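Local coordinates for alpha-glucosidase (Pseudoalteromonas sp. K8, PDB 5HQA), which hydrolyses alpha-glucosides as a chloride-activated, calcium-binding glycoside hydrolase of family 97, here caught with the inhibitor acarbose in its active site, at residues Gly264-Trp270 / Phe305-Glu311; Lys294-Ala300 / Tyr345-Val351; Thr491-Asp496 / Ala531-Tyr537. All blocks are in the same frame, centred on the assembly; numbering follows the deposited sequence.

Contact 1 of 3, residues Gly264-Trp270 / Phe305-Glu311; sequences GKYIGIW and FDGVLVE. With AC1 (4,6-dideoxy-4-{[(1S,4R,5S,6S)-4,5,6-trihydroxy-3-(hydroxymethyl)cyclohex-2-en-1-yl]amino}-alpha-D-glucopyranose), chain B.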
loop_
_atom_site.group_PDB
_atom_site.type_symbol
_atom_site.label_atom_id
_atom_site.label_comp_id
_atom_site.label_asym_id
_atom_site.label_seq_id
_atom_site.Cartn_x
_atom_site.Cartn_y
_atom_site.Cartn_z
ATOM N N GLY A 264 -11.385 9.914 5.866
ATOM C CA GLY A 264 -12.765 9.647 6.225
ATOM C C GLY A 264 -13.241 8.331 5.648
ATOM O O GLY A 264 -12.474 7.582 5.046
ATOM N N LYS A 265 -14.526 8.065 5.837
ATOM C CA LYS A 265 -15.135 6.831 5.361
ATOM C C LYS A 265 -16.068 7.131 4.200
ATOM O O LYS A 265 -16.637 8.222 4.112
ATOM C CB LYS A 265 -15.890 6.132 6.490
ATOM C CG LYS A 265 -14.947 5.556 7.545
ATOM C CD LYS A 265 -15.698 5.138 8.800
ATOM C CE LYS A 265 -16.255 6.360 9.524
ATOM N NZ LYS A 265 -16.683 6.004 10.896
ATOM N N TYR A 266 -16.213 6.165 3.293
ATOM C CA TYR A 266 -17.058 6.383 2.129
ATOM C C TYR A 266 -17.811 5.111 1.781
ATOM O O TYR A 266 -17.469 4.013 2.227
ATOM C CB TYR A 266 -16.244 6.890 0.920
ATOM C CG TYR A 266 -15.294 5.901 0.281
ATOM C CD1 TYR A 266 -14.084 5.567 0.886
ATOM C CD2 TYR A 266 -15.584 5.338 -0.954
ATOM C CE1 TYR A 266 -13.202 4.672 0.291
ATOM C CE2 TYR A 266 -14.709 4.448 -1.559
ATOM C CZ TYR A 266 -13.521 4.118 -0.931
ATOM O OH TYR A 266 -12.661 3.229 -1.532
ATOM N N ILE A 267 -18.874 5.288 0.997
ATOM C CA ILE A 267 -19.611 4.180 0.405
ATOM C C ILE A 267 -19.576 4.373 -1.103
ATOM O O ILE A 267 -18.997 5.344 -1.603
ATOM C CB ILE A 267 -21.057 4.116 0.918
ATOM C CG1 ILE A 267 -21.805 5.403 0.545
ATOM C CG2 ILE A 267 -21.081 3.872 2.432
ATOM C CD1 ILE A 267 -23.226 5.463 1.089
ATOM N N GLY A 268 -20.195 3.467 -1.848
ATOM C CA GLY A 268 -20.146 3.661 -3.276
ATOM C C GLY A 268 -21.100 2.810 -4.069
ATOM O O GLY A 268 -21.457 1.707 -3.653
ATOM N N ILE A 269 -21.541 3.341 -5.207
ATOM C CA ILE A 269 -22.160 2.532 -6.248
ATOM C C ILE A 269 -21.004 1.788 -6.900
ATOM O O ILE A 269 -20.239 2.361 -7.684
ATOM C CB ILE A 269 -22.945 3.384 -7.246
ATOM C CG1 ILE A 269 -24.115 4.057 -6.530
ATOM C CG2 ILE A 269 -23.442 2.537 -8.412
ATOM C CD1 ILE A 269 -24.826 5.130 -7.352
ATOM N N TRP A 270 -20.828 0.527 -6.507
ATOM C CA TRP A 270 -19.572 -0.177 -6.721
ATOM C C TRP A 270 -19.760 -1.689 -6.602
ATOM O O TRP A 270 -19.675 -2.407 -7.601
ATOM C CB TRP A 270 -18.510 0.314 -5.726
ATOM C CG TRP A 270 -17.223 -0.412 -5.917
ATOM C CD1 TRP A 270 -16.347 -0.261 -6.955
ATOM C CD2 TRP A 270 -16.676 -1.441 -5.076
ATOM N NE1 TRP A 270 -15.286 -1.128 -6.811
ATOM C CE2 TRP A 270 -15.467 -1.866 -5.668
ATOM C CE3 TRP A 270 -17.094 -2.048 -3.885
ATOM C CZ2 TRP A 270 -14.670 -2.867 -5.110
ATOM C CZ3 TRP A 270 -16.304 -3.045 -3.332
ATOM C CH2 TRP A 270 -15.106 -3.445 -3.945
ATOM N N PHE A 305 -21.042 9.062 6.607
ATOM C CA PHE A 305 -20.021 8.832 5.597
ATOM C C PHE A 305 -19.785 10.106 4.799
ATOM O O PHE A 305 -20.723 10.855 4.515
ATOM C CB PHE A 305 -20.416 7.666 4.690
ATOM C CG PHE A 305 -20.463 6.356 5.420
ATOM C CD1 PHE A 305 -21.614 5.956 6.078
ATOM C CD2 PHE A 305 -19.334 5.555 5.501
ATOM C CE1 PHE A 305 -21.650 4.765 6.784
ATOM C CE2 PHE A 305 -19.363 4.355 6.201
ATOM C CZ PHE A 305 -20.523 3.961 6.844
ATOM N N ASP A 306 -18.517 10.354 4.457
ATOM C CA ASP A 306 -18.126 11.632 3.870
ATOM C C ASP A 306 -18.442 11.731 2.384
ATOM O O ASP A 306 -18.623 12.842 1.871
ATOM C CB ASP A 306 -16.626 11.871 4.062
ATOM C CG ASP A 306 -16.245 12.088 5.506
ATOM O OD1 ASP A 306 -17.124 12.452 6.311
ATOM O OD2 ASP A 306 -15.052 11.909 5.835
ATOM N N GLY A 307 -18.465 10.605 1.672
ATOM C CA GLY A 307 -18.565 10.666 0.227
ATOM C C GLY A 307 -19.154 9.399 -0.348
ATOM O O GLY A 307 -19.254 8.365 0.320
ATOM N N VAL A 308 -19.552 9.504 -1.616
ATOM C CA VAL A 308 -20.100 8.388 -2.378
ATOM C C VAL A 308 -19.279 8.246 -3.653
ATOM O O VAL A 308 -19.291 9.144 -4.503
ATOM C CB VAL A 308 -21.585 8.587 -2.712
ATOM C CG1 VAL A 308 -22.079 7.462 -3.615
ATOM C CG2 VAL A 308 -22.413 8.679 -1.432
ATOM N N LEU A 309 -18.555 7.137 -3.779
ATOM C CA LEU A 309 -17.932 6.780 -5.045
ATOM C C LEU A 309 -18.995 6.294 -6.020
ATOM O O LEU A 309 -19.886 5.527 -5.649
ATOM C CB LEU A 309 -16.896 5.675 -4.828
ATOM C CG LEU A 309 -16.320 4.988 -6.073
ATOM C CD1 LEU A 309 -15.344 5.913 -6.828
ATOM C CD2 LEU A 309 -15.643 3.660 -5.691
ATOM N N VAL A 310 -18.903 6.726 -7.277
ATOM C CA VAL A 310 -19.810 6.243 -8.316
ATOM C C VAL A 310 -18.988 5.870 -9.539
ATOM O O VAL A 310 -18.333 6.736 -10.135
ATOM C CB VAL A 310 -20.880 7.279 -8.694
ATOM C CG1 VAL A 310 -21.792 6.695 -9.740
ATOM C CG2 VAL A 310 -21.687 7.700 -7.480
ATOM N N GLU A 311 -19.021 4.588 -9.912
ATOM C CA GLU A 311 -18.347 4.099 -11.110
ATOM C C GLU A 311 -19.360 3.869 -12.223
ATOM O O GLU A 311 -20.502 3.468 -11.978
ATOM C CB GLU A 311 -17.580 2.803 -10.834
ATOM C CG GLU A 311 -16.534 2.960 -9.757
ATOM C CD GLU A 311 -15.616 1.763 -9.644
ATOM O OE1 GLU A 311 -15.860 0.744 -10.323
ATOM O OE2 GLU A 311 -14.648 1.842 -8.854
HETATM C C1 AC1 B . -9.698 -7.220 -13.638
HETATM O O2 AC1 B . -7.499 -7.480 -12.726
HETATM C C2 AC1 B . -8.562 -6.528 -12.900
HETATM C C4A AC1 B . -13.087 -1.162 -10.017
HETATM C C3 AC1 B . -9.018 -5.962 -11.581
HETATM O O3 AC1 B . -7.907 -5.380 -10.876
HETATM C C4 AC1 B . -10.121 -4.963 -11.808
HETATM N N4A AC1 B . -10.438 -4.139 -10.599
HETATM C C5 AC1 B . -11.268 -5.882 -12.200
HETATM O O5 AC1 B . -10.971 -6.432 -13.550
HETATM C C6 AC1 B . -12.615 -5.230 -12.234
HETATM C C1B AC1 B . -10.514 -2.655 -10.846
HETATM C C2B AC1 B . -10.785 -1.852 -9.409
HETATM O O2B AC1 B . -9.831 -2.332 -8.461
HETATM C C3B AC1 B . -12.120 -1.986 -8.990
HETATM O O3B AC1 B . -12.355 -1.463 -7.659
HETATM O O4 AC1 B . -14.445 -1.390 -9.695
HETATM C C5B AC1 B . -12.859 -1.499 -11.402
HETATM C C7B AC1 B . -11.482 -2.261 -11.814
HETATM C C6B AC1 B . -13.566 -0.634 -12.459
HETATM O O6B AC1 B . -12.918 0.598 -12.502
#
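Ile267 and Phe305 (80 Å² each), with Ile269 and Leu309 (79 Å² each), bury the most in this strand pairing. Ile267 lays its CG2 over the face of the Phe305 ring in a CH-pi contact, 4.0 Å from the centroid, while its CG1 meets Val308 CG2 at 3.9 Å. Ile267 N donates to Gly307 O (3.2 Å) and Ile267 O accepts from Leu309 N (2.9 Å). Strands 264-269 and 307-310 are thus parallel neighbours in the beta barrel of a TIM-type (beta/alpha)8 catalytic domain, joined through helix 290-303, on which Ile267, Ile269 and Val308 pack. Ile269 continues the pattern, its N bonding Leu309 O at 2.8 Å and its CD1 touching Val310 CG2 at 4.1 Å. Just past the C-terminal ends of the strands, where TIM barrels carry their active sites, Trp270 and Glu311 reach the acarbose unit AC1: Trp270 NE1 donates to O3B (3.1 Å), and AC1 O4 donates to Glu311 OE1 (2.6 Å). Glu311 OE2 also forms a salt bridge with Lys386.

Contact 2 of 3, residues Lys294-Ala300 / Tyr345-Val351; sequences KYYMDFA and YSKQTGV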
loop_
_atom_site.group_PDB
_atom_site.type_symbol
_atom_site.label_atom_id
_atom_site.label_comp_id
_atom_site.label_asym_id
_atom_site.label_seq_id
_atom_site.Cartn_x
_atom_site.Cartn_y
_atom_site.Cartn_z
ATOM N N LYS A 294 -28.322 9.787 -5.491
ATOM C CA LYS A 294 -28.995 10.517 -4.420
ATOM C C LYS A 294 -29.388 9.589 -3.281
ATOM O O LYS A 294 -29.332 9.974 -2.106
ATOM C CB LYS A 294 -30.229 11.235 -4.963
ATOM C CG LYS A 294 -29.926 12.446 -5.831
ATOM C CD LYS A 294 -31.209 13.170 -6.233
ATOM C CE LYS A 294 -30.895 14.508 -6.891
ATOM N NZ LYS A 294 -32.119 15.277 -7.283
ATOM N N TYR A 295 -29.803 8.363 -3.609
ATOM C CA TYR A 295 -30.140 7.395 -2.574
ATOM C C TYR A 295 -28.921 7.066 -1.720
ATOM O O TYR A 295 -29.015 7.004 -0.487
ATOM C CB TYR A 295 -30.727 6.140 -3.219
ATOM C CG TYR A 295 -30.752 4.909 -2.338
ATOM C CD1 TYR A 295 -31.789 4.688 -1.439
ATOM C CD2 TYR A 295 -29.751 3.951 -2.433
ATOM C CE1 TYR A 295 -31.815 3.553 -0.642
ATOM C CE2 TYR A 295 -29.763 2.818 -1.645
ATOM C CZ TYR A 295 -30.795 2.620 -0.749
ATOM O OH TYR A 295 -30.795 1.478 0.030
ATOM N N TYR A 296 -27.762 6.871 -2.353
ATOM C CA TYR A 296 -26.543 6.612 -1.586
ATOM C C TYR A 296 -26.133 7.832 -0.764
ATOM O O TYR A 296 -25.677 7.691 0.379
ATOM C CB TYR A 296 -25.409 6.187 -2.522
ATOM C CG TYR A 296 -25.377 4.700 -2.822
ATOM C CD1 TYR A 296 -26.358 4.106 -3.609
ATOM C CD2 TYR A 296 -24.358 3.893 -2.321
ATOM C CE1 TYR A 296 -26.326 2.750 -3.883
ATOM C CE2 TYR A 296 -24.319 2.531 -2.592
ATOM C CZ TYR A 296 -25.305 1.970 -3.371
ATOM O OH TYR A 296 -25.275 0.620 -3.642
ATOM N N MET A 297 -26.285 9.039 -1.321
ATOM C CA MET A 297 -25.925 10.236 -0.565
ATOM C C MET A 297 -26.806 10.400 0.662
ATOM O O MET A 297 -26.323 10.801 1.728
ATOM C CB MET A 297 -26.016 11.477 -1.451
ATOM C CG MET A 297 -24.835 11.612 -2.396
ATOM S SD MET A 297 -25.179 12.776 -3.729
ATOM C CE MET A 297 -23.950 13.986 -3.450
ATOM N N ASP A 298 -28.103 10.103 0.529
ATOM C CA ASP A 298 -28.999 10.147 1.683
ATOM C C ASP A 298 -28.524 9.193 2.767
ATOM O O ASP A 298 -28.487 9.545 3.949
ATOM C CB ASP A 298 -30.431 9.798 1.267
ATOM C CG ASP A 298 -31.080 10.877 0.417
ATOM O OD1 ASP A 298 -30.657 12.053 0.499
ATOM O OD2 ASP A 298 -32.035 10.547 -0.325
ATOM N N PHE A 299 -28.164 7.971 2.374
ATOM C CA PHE A 299 -27.657 6.994 3.330
ATOM C C PHE A 299 -26.372 7.489 3.979
ATOM O O PHE A 299 -26.213 7.418 5.204
ATOM C CB PHE A 299 -27.432 5.653 2.619
ATOM C CG PHE A 299 -26.943 4.548 3.522
ATOM C CD1 PHE A 299 -27.844 3.720 4.174
ATOM C CD2 PHE A 299 -25.579 4.324 3.700
ATOM C CE1 PHE A 299 -27.399 2.698 4.996
ATOM C CE2 PHE A 299 -25.128 3.307 4.524
ATOM C CZ PHE A 299 -26.044 2.489 5.173
ATOM N N ALA A 300 -25.437 7.992 3.166
ATOM C CA ALA A 300 -24.180 8.501 3.707
ATOM C C ALA A 300 -24.422 9.635 4.695
ATOM O O ALA A 300 -23.792 9.684 5.760
ATOM C CB ALA A 300 -23.266 8.966 2.575
ATOM N N TYR A 345 -26.921 18.544 -4.940
ATOM C CA TYR A 345 -27.304 17.632 -3.870
ATOM C C TYR A 345 -26.153 17.399 -2.896
ATOM O O TYR A 345 -26.394 17.204 -1.697
ATOM C CB TYR A 345 -27.800 16.313 -4.464
ATOM C CG TYR A 345 -28.818 15.615 -3.594
ATOM C CD1 TYR A 345 -30.060 16.195 -3.348
ATOM C CD2 TYR A 345 -28.541 14.384 -3.016
ATOM C CE1 TYR A 345 -30.998 15.566 -2.553
ATOM C CE2 TYR A 345 -29.478 13.745 -2.221
ATOM C CZ TYR A 345 -30.704 14.340 -1.994
ATOM O OH TYR A 345 -31.633 13.707 -1.199
ATOM N N SER A 346 -24.907 17.419 -3.387
ATOM C CA SER A 346 -23.751 17.287 -2.503
ATOM C C SER A 346 -23.705 18.420 -1.490
ATOM O O SER A 346 -23.422 18.195 -0.306
ATOM C CB SER A 346 -22.455 17.248 -3.321
ATOM O OG SER A 346 -22.040 18.550 -3.728
ATOM N N LYS A 347 -23.985 19.644 -1.936
ATOM C CA LYS A 347 -23.992 20.778 -1.024
ATOM C C LYS A 347 -25.164 20.692 -0.054
ATOM O O LYS A 347 -25.013 21.012 1.129
ATOM C CB LYS A 347 -24.013 22.079 -1.826
ATOM C CG LYS A 347 -22.729 22.278 -2.636
ATOM C CD LYS A 347 -22.803 23.424 -3.641
ATOM C CE LYS A 347 -21.510 23.492 -4.463
ATOM N NZ LYS A 347 -21.624 24.382 -5.659
ATOM N N GLN A 348 -26.331 20.239 -0.525
ATOM C CA GLN A 348 -27.484 20.096 0.362
ATOM C C GLN A 348 -27.213 19.082 1.463
ATOM O O GLN A 348 -27.497 19.334 2.640
ATOM C CB GLN A 348 -28.721 19.658 -0.419
ATOM C CG GLN A 348 -29.319 20.655 -1.375
ATOM C CD GLN A 348 -30.500 20.044 -2.104
ATOM O OE1 GLN A 348 -31.345 19.378 -1.487
ATOM N NE2 GLN A 348 -30.548 20.227 -3.425
ATOM N N THR A 349 -26.691 17.910 1.092
ATOM C CA THR A 349 -26.537 16.803 2.023
ATOM C C THR A 349 -25.230 16.844 2.799
ATOM O O THR A 349 -25.121 16.167 3.825
ATOM C CB THR A 349 -26.607 15.464 1.284
ATOM O OG1 THR A 349 -25.521 15.381 0.352
ATOM C CG2 THR A 349 -27.931 15.310 0.548
ATOM N N GLY A 350 -24.239 17.603 2.334
ATOM C CA GLY A 350 -22.923 17.562 2.937
ATOM C C GLY A 350 -22.122 16.325 2.607
ATOM O O GLY A 350 -21.053 16.122 3.191
ATOM N N VAL A 351 -22.613 15.490 1.695
ATOM C CA VAL A 351 -21.928 14.279 1.262
ATOM C C VAL A 351 -21.318 14.547 -0.101
ATOM O O VAL A 351 -22.001 15.042 -1.003
ATOM C CB VAL A 351 -22.902 13.092 1.185
ATOM C CG1 VAL A 351 -22.177 11.853 0.639
ATOM C CG2 VAL A 351 -23.537 12.842 2.544
#
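Tyr345 makes the broadest contact of its segment, its side chain crossing the gap between two helices nearly parallel (18°), their axes 10.4 Å apart. Lys294 CG sits over one face of the ring, 4.0 Å from the centroid, in a CH-pi contact. Met297 SD approaches the ring edge, 3.8 Å from Tyr345 CD2, as a Met-aromatic contact, and Tyr345 OH donates to Asp298 OD1 at 2.6 Å. Next, Ser346 CB receives Met297 CE at 3.6 Å. Thr349 OG1 turns back to its own helix, donating to Tyr345 O (2.9 Å); it also accepts from Val351 N (3.2 Å), an ST turn. Gly350, with positive phi, is the first residue past the helix. Val351 then enters the core, its CG1 3.6 Å from Ala300 CB and 4.0 Å from Met297 CG. The helices are consecutive in the TIM-type barrel, and Met297, Ala300 and Val351 also touch Val308. No backbone hydrogen bond crosses; side chains alone join the helices, apolar toward the sheet, polar near solvent.

Contact 3 of 3, residues Thr491-Asp496 / Ala531-Tyr537; sequences TPGIFD and ADLPKNY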
loop_
_atom_site.group_PDB
_atom_site.type_symbol
_atom_site.label_atom_id
_atom_site.label_comp_id
_atom_site.label_asym_id
_atom_site.label_seq_id
_atom_site.Cartn_x
_atom_site.Cartn_y
_atom_site.Cartn_z
ATOM N N THR A 491 -11.327 -1.908 0.601
ATOM C CA THR A 491 -12.792 -1.834 0.662
ATOM C C THR A 491 -13.338 -2.914 1.598
ATOM O O THR A 491 -13.980 -3.873 1.152
ATOM C CB THR A 491 -13.441 -1.902 -0.736
ATOM O OG1 THR A 491 -13.409 -3.231 -1.265
ATOM C CG2 THR A 491 -12.737 -0.956 -1.715
ATOM N N PRO A 492 -13.136 -2.771 2.908
ATOM C CA PRO A 492 -13.646 -3.754 3.868
ATOM C C PRO A 492 -15.152 -3.602 4.076
ATOM O O PRO A 492 -15.806 -2.733 3.498
ATOM C CB PRO A 492 -12.876 -3.411 5.141
ATOM C CG PRO A 492 -12.672 -1.944 5.039
ATOM C CD PRO A 492 -12.403 -1.684 3.581
ATOM N N GLY A 493 -15.702 -4.478 4.917
ATOM C CA GLY A 493 -17.044 -4.265 5.436
ATOM C C GLY A 493 -18.181 -4.933 4.687
ATOM O O GLY A 493 -19.279 -4.375 4.611
ATOM N N ILE A 494 -17.966 -6.126 4.143
ATOM C CA ILE A 494 -19.065 -6.852 3.508
ATOM C C ILE A 494 -19.875 -7.550 4.594
ATOM O O ILE A 494 -19.345 -8.369 5.354
ATOM C CB ILE A 494 -18.549 -7.852 2.458
ATOM C CG1 ILE A 494 -17.890 -7.113 1.289
ATOM C CG2 ILE A 494 -19.691 -8.723 1.931
ATOM C CD1 ILE A 494 -18.828 -6.149 0.565
ATOM N N PHE A 495 -21.163 -7.217 4.677
ATOM C CA PHE A 495 -22.068 -7.775 5.674
ATOM C C PHE A 495 -22.911 -8.918 5.143
ATOM O O PHE A 495 -23.246 -9.826 5.907
ATOM C CB PHE A 495 -23.018 -6.698 6.215
ATOM C CG PHE A 495 -22.457 -5.923 7.377
ATOM C CD1 PHE A 495 -21.095 -5.866 7.598
ATOM C CD2 PHE A 495 -23.304 -5.260 8.255
ATOM C CE1 PHE A 495 -20.580 -5.142 8.673
ATOM C CE2 PHE A 495 -22.803 -4.547 9.334
ATOM C CZ PHE A 495 -21.440 -4.486 9.547
ATOM N N ASP A 496 -23.309 -8.876 3.875
ATOM C CA ASP A 496 -23.976 -10.020 3.260
ATOM C C ASP A 496 -22.890 -10.866 2.603
ATOM O O ASP A 496 -22.386 -10.538 1.521
ATOM C CB ASP A 496 -25.040 -9.586 2.260
ATOM C CG ASP A 496 -25.655 -10.779 1.518
ATOM O OD1 ASP A 496 -25.490 -11.927 1.998
ATOM O OD2 ASP A 496 -26.296 -10.571 0.460
ATOM N N ALA A 531 -18.024 -1.167 2.010
ATOM C CA ALA A 531 -18.136 -1.610 0.627
ATOM C C ALA A 531 -19.500 -2.182 0.257
ATOM O O ALA A 531 -19.801 -2.280 -0.941
ATOM C CB ALA A 531 -17.065 -2.666 0.344
ATOM N N ASP A 532 -20.334 -2.560 1.228
ATOM C CA ASP A 532 -21.522 -3.337 0.895
ATOM C C ASP A 532 -22.663 -2.444 0.408
ATOM O O ASP A 532 -22.616 -1.213 0.487
ATOM C CB ASP A 532 -21.985 -4.143 2.105
ATOM C CG ASP A 532 -22.624 -5.463 1.723
ATOM O OD1 ASP A 532 -23.082 -5.611 0.564
ATOM O OD2 ASP A 532 -22.678 -6.357 2.598
ATOM N N LEU A 533 -23.710 -3.092 -0.095
ATOM C CA LEU A 533 -24.932 -2.382 -0.438
ATOM C C LEU A 533 -25.559 -1.804 0.829
ATOM O O LEU A 533 -25.581 -2.473 1.870
ATOM C CB LEU A 533 -25.925 -3.327 -1.119
ATOM C CG LEU A 533 -25.375 -4.195 -2.256
ATOM C CD1 LEU A 533 -26.472 -5.093 -2.827
ATOM C CD2 LEU A 533 -24.791 -3.313 -3.325
ATOM N N PRO A 534 -26.086 -0.575 0.779
ATOM C CA PRO A 534 -26.689 0.017 1.990
ATOM C C PRO A 534 -27.701 -0.880 2.690
ATOM O O PRO A 534 -27.687 -0.964 3.925
ATOM C CB PRO A 534 -27.336 1.299 1.452
ATOM C CG PRO A 534 -26.446 1.676 0.290
ATOM C CD PRO A 534 -26.066 0.370 -0.353
ATOM N N LYS A 535 -28.566 -1.573 1.944
ATOM C CA LYS A 535 -29.577 -2.401 2.593
ATOM C C LYS A 535 -28.946 -3.489 3.450
ATOM O O LYS A 535 -29.558 -3.939 4.427
ATOM C CB LYS A 535 -30.508 -3.020 1.553
ATOM C CG LYS A 535 -29.823 -4.011 0.636
ATOM C CD LYS A 535 -30.809 -4.617 -0.360
ATOM C CE LYS A 535 -30.108 -5.620 -1.265
ATOM N NZ LYS A 535 -31.039 -6.232 -2.252
ATOM N N ASN A 536 -27.730 -3.923 3.109
ATOM C CA ASN A 536 -27.093 -4.973 3.896
ATOM C C ASN A 536 -26.585 -4.445 5.230
ATOM O O ASN A 536 -26.500 -5.201 6.204
ATOM C CB ASN A 536 -25.979 -5.616 3.080
ATOM C CG ASN A 536 -26.529 -6.418 1.927
ATOM O OD1 ASN A 536 -27.643 -6.933 2.021
ATOM N ND2 ASN A 536 -25.775 -6.513 0.829
ATOM N N TYR A 537 -26.270 -3.152 5.304
ATOM C CA TYR A 537 -25.940 -2.552 6.594
ATOM C C TYR A 537 -27.195 -2.332 7.428
ATOM O O TYR A 537 -27.182 -2.542 8.647
ATOM C CB TYR A 537 -25.195 -1.240 6.376
ATOM C CG TYR A 537 -23.838 -1.444 5.749
ATOM C CD1 TYR A 537 -22.917 -2.316 6.320
ATOM C CD2 TYR A 537 -23.479 -0.786 4.579
ATOM C CE1 TYR A 537 -21.669 -2.514 5.757
ATOM C CE2 TYR A 537 -22.227 -0.983 4.004
ATOM C CZ TYR A 537 -21.328 -1.846 4.603
ATOM O OH TYR A 537 -20.076 -2.050 4.053
HETATM O O HOH W 1 -22.900 -8.299 -0.340
HETATM O O HOH W 2 -25.614 -8.655 -1.203
HETATM O O HOH W 3 -29.020 -9.019 0.554
#
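The carboxylate of Asp532 anchors loop 491-496: its OD2 accepts from two successive amides, Phe495 N at 2.7 Å and Asp496 N at 2.9 Å. The other oxygen, OD1, accepts from Leu533 N (2.7 Å) and Asn536 ND2 (2.9 Å), so one side chain ties the loop to the turn entering helix 534-538. In the TIM-type barrel, the contact joins this loop to the loop and first helical turn that follow strand 527-529, the last barrel strand. Tyr537 forms a second anchor, its OH donating to Gly493 O at 2.5 Å and accepting from Asp532 N at 2.9 Å. Ala531 N bonds Pro492 O at 3.1 Å. At phi 94° and psi 35° a CB on Gly493 would jam against the preceding carbonyl O and crowd Tyr537 OH. The edge of the Tyr537 ring meets the face of Phe495 in a T-shaped pair, centroids 4.9 Å apart and planes at 71°; helices 513-522 and 541-549 bury Phe495 further. Ile494 CD1 rests on Ala531 CB at 3.9 Å. Asp496 OD1 accepts from Ser498 N, and three waters link Asp496 to the other segment, the first donating to Asp496 O (3.0 Å) and Asp532 OD1 (2.8 Å).

In the fold
All three contacts belong to one TIM-type barrel. Contact 1 is buried in the barrel wall and contact 3 is largely buried as well, whereas contact 2, among the surrounding helices, is only partly buried. Contacts 1 and 2 interlock along the chain: helix 290-303 links the two strands of contact 1, and Tyr296 packs on Ile267 and Ile269. Contact 3 abuts both, Thr491 and Ala531 against Trp270, Pro534 against Tyr295, Tyr296 and Phe299. Backbone hydrogen bonds dominate contact 1, which alone touches the inhibitor. Contact 2, away from the sugar and metal sites, depends on side chains, whereas contact 3, lacking strand pairing, relies on a buried carboxylate and a tyrosine hydroxyl, with waters at one end.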